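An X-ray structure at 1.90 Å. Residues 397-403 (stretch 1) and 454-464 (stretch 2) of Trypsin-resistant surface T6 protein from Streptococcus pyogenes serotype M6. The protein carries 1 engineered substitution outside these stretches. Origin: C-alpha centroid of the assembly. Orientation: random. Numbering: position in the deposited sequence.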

# COMPACT_ATOMS: atom_id res chain seq x y z
N ALA A 397 8.11 19.29 -18.50
CA ALA A 397 9.03 19.36 -17.35
C ALA A 397 10.36 18.65 -17.64
O ALA A 397 10.74 17.71 -16.94
CB ALA A 397 8.37 18.80 -16.10
N THR A 398 11.08 19.14 -18.64
CA THR A 398 12.28 18.50 -19.14
C THR A 398 13.56 19.00 -18.49
O THR A 398 14.64 18.49 -18.77
CB THR A 398 12.43 18.74 -20.65
OG1 THR A 398 12.22 20.13 -20.92
CG2 THR A 398 11.41 17.92 -21.42
N VAL A 399 13.44 20.01 -17.62
CA VAL A 399 14.60 20.59 -17.00
C VAL A 399 14.87 19.97 -15.64
O VAL A 399 13.96 19.72 -14.83
CB VAL A 399 14.49 22.13 -16.91
CG1 VAL A 399 15.61 22.73 -16.05
CG2 VAL A 399 14.52 22.73 -18.32
N LYS A 400 16.15 19.69 -15.41
CA LYS A 400 16.62 19.22 -14.12
C LYS A 400 17.43 20.33 -13.49
O LYS A 400 18.36 20.87 -14.09
CB LYS A 400 17.46 17.94 -14.29
CG LYS A 400 18.11 17.43 -13.01
CD LYS A 400 17.11 16.87 -12.01
CE LYS A 400 17.63 16.99 -10.58
NZ LYS A 400 17.16 15.91 -9.67
N THR A 401 17.07 20.68 -12.26
CA THR A 401 17.74 21.73 -11.53
C THR A 401 18.51 21.13 -10.36
O THR A 401 18.14 20.07 -9.84
CB THR A 401 16.73 22.78 -11.02
OG1 THR A 401 17.43 23.83 -10.34
CG2 THR A 401 15.69 22.17 -10.08
N SER A 402 19.58 21.80 -9.95
CA SER A 402 20.34 21.38 -8.78
C SER A 402 19.80 22.02 -7.49
O SER A 402 20.51 22.06 -6.49
CB SER A 402 21.82 21.73 -8.97
OG SER A 402 22.00 23.13 -9.19
N ALA A 403 18.56 22.51 -7.52
CA ALA A 403 17.97 23.24 -6.38
C ALA A 403 17.52 22.29 -5.28
O ALA A 403 16.55 21.55 -5.46
CB ALA A 403 16.80 24.09 -6.83
N ALA A 454 15.36 34.21 -2.45
CA ALA A 454 15.81 33.86 -3.78
C ALA A 454 16.52 32.50 -3.76
O ALA A 454 16.99 32.01 -2.72
CB ALA A 454 16.73 34.92 -4.35
N LEU A 455 16.56 31.91 -4.95
CA LEU A 455 17.24 30.65 -5.16
C LEU A 455 18.74 30.92 -5.02
O LEU A 455 19.23 31.99 -5.41
CB LEU A 455 16.89 30.15 -6.56
CG LEU A 455 17.19 28.71 -6.96
CD1 LEU A 455 16.41 27.73 -6.11
CD2 LEU A 455 16.86 28.56 -8.44
N THR A 456 19.46 29.98 -4.43
CA THR A 456 20.91 30.11 -4.24
C THR A 456 21.61 30.44 -5.56
O THR A 456 21.35 29.81 -6.58
CB THR A 456 21.51 28.82 -3.66
OG1 THR A 456 20.78 28.44 -2.49
CG2 THR A 456 22.97 29.02 -3.30
N ASP A 457 22.48 31.44 -5.52
CA ASP A 457 23.29 31.78 -6.68
C ASP A 457 24.08 30.53 -7.09
O ASP A 457 24.51 29.75 -6.23
CB ASP A 457 24.23 32.95 -6.38
N GLY A 458 24.23 30.32 -8.40
CA GLY A 458 24.94 29.15 -8.93
C GLY A 458 24.13 27.86 -9.00
O GLY A 458 24.68 26.78 -9.24
N THR A 459 22.82 27.96 -8.77
CA THR A 459 21.91 26.86 -9.04
C THR A 459 21.85 26.68 -10.55
O THR A 459 21.70 27.65 -11.28
CB THR A 459 20.51 27.17 -8.50
OG1 THR A 459 20.58 27.29 -7.07
CG2 THR A 459 19.53 26.09 -8.87
N THR A 460 22.01 25.45 -11.03
CA THR A 460 22.03 25.21 -12.47
C THR A 460 20.69 24.70 -12.95
O THR A 460 19.90 24.18 -12.18
CB THR A 460 23.12 24.19 -12.87
OG1 THR A 460 22.85 22.93 -12.25
CG2 THR A 460 24.49 24.69 -12.47
N PHE A 461 20.48 24.85 -14.25
CA PHE A 461 19.31 24.40 -14.96
C PHE A 461 19.78 23.71 -16.24
O PHE A 461 20.30 24.37 -17.13
CB PHE A 461 18.44 25.61 -15.33
CG PHE A 461 17.84 26.31 -14.15
CD1 PHE A 461 18.61 27.12 -13.33
CD2 PHE A 461 16.48 26.14 -13.83
CE1 PHE A 461 18.07 27.76 -12.23
CE2 PHE A 461 15.93 26.78 -12.73
CZ PHE A 461 16.73 27.59 -11.93
N SER A 462 19.64 22.39 -16.32
CA SER A 462 20.05 21.68 -17.53
C SER A 462 18.86 21.02 -18.22
O SER A 462 18.02 20.40 -17.56
CB SER A 462 21.16 20.67 -17.22
OG SER A 462 20.98 20.08 -15.95
N LYS A 463 18.78 21.18 -19.53
CA LYS A 463 17.76 20.52 -20.34
C LYS A 463 18.06 19.03 -20.32
O LYS A 463 19.23 18.63 -20.39
CB LYS A 463 17.76 21.07 -21.77
N SER A 464 17.02 18.22 -20.18
CA SER A 464 17.20 16.79 -19.90
C SER A 464 15.94 16.01 -20.30
O SER A 464 15.25 16.40 -21.23
CB SER A 464 17.59 16.60 -18.43
OG SER A 464 17.53 15.23 -18.03

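Two short antiparallel strands, 399-401 and 461-463, meet here. Of the residues most covered by the partner stretch, Lys400 belongs to the central bridge of the ladder, while Ser464 and Thr398 lie just beyond its Val399-Lys463 end.

Lys400 pairs with Ser462 in the one hydrogen-bonded bridge. Lys400 N donates to Ser462 O at 2.9 Å, and Ser462 N returns the bond to Lys400 O at 3.0 Å; angles of 170° and 177° make both nearly linear. Any residue with a backbone N-H could supply these groups, but a lysine suits the exposed face it shares with Ser462: Lys400 CB lies 4.4 Å from Ser464 CB, while the end of the chain leads away from the partner and leaves its amino group free of this contact. The small, polar Ser462 suits its exposed place.

Beyond the bridges, Ser464 and Thr398 extend the pairing less regularly. Ser464 N approaches Thr398 O to 2.8 Å, yet the angle of 124° makes this a weak hydrogen bond: the distance is short, but the N-H does not aim well at the oxygen. Both residues are compact, and their CA-to-CB bonds point sideways. The backbone makes the bond, and polar hydroxyls are at home where Ser464 is exposed and Thr398 partly so.

On the other face, Val399 and Thr401 both contact Phe461. Val399 CG1 packs 4.1 Å from Phe461 CB and lies at the ring edge, a branched apolar side chain suited to its buried position. Thr401 OG1 sits over one ring face, 4.1 Å from Phe461 CE2, and donates to Thr460 O at 3.1 Å, so the buried hydroxyl has a hydrogen-bond partner.

Thr460 O also accepts from Ser402 N at 3.3 Å. Thr460 N in turn donates to Ser402 OG at 3.0 Å, so the short serine side chain, whose CA-to-CB bond points toward the other stretch, continues the pairing past the strand where a backbone acceptor would otherwise serve.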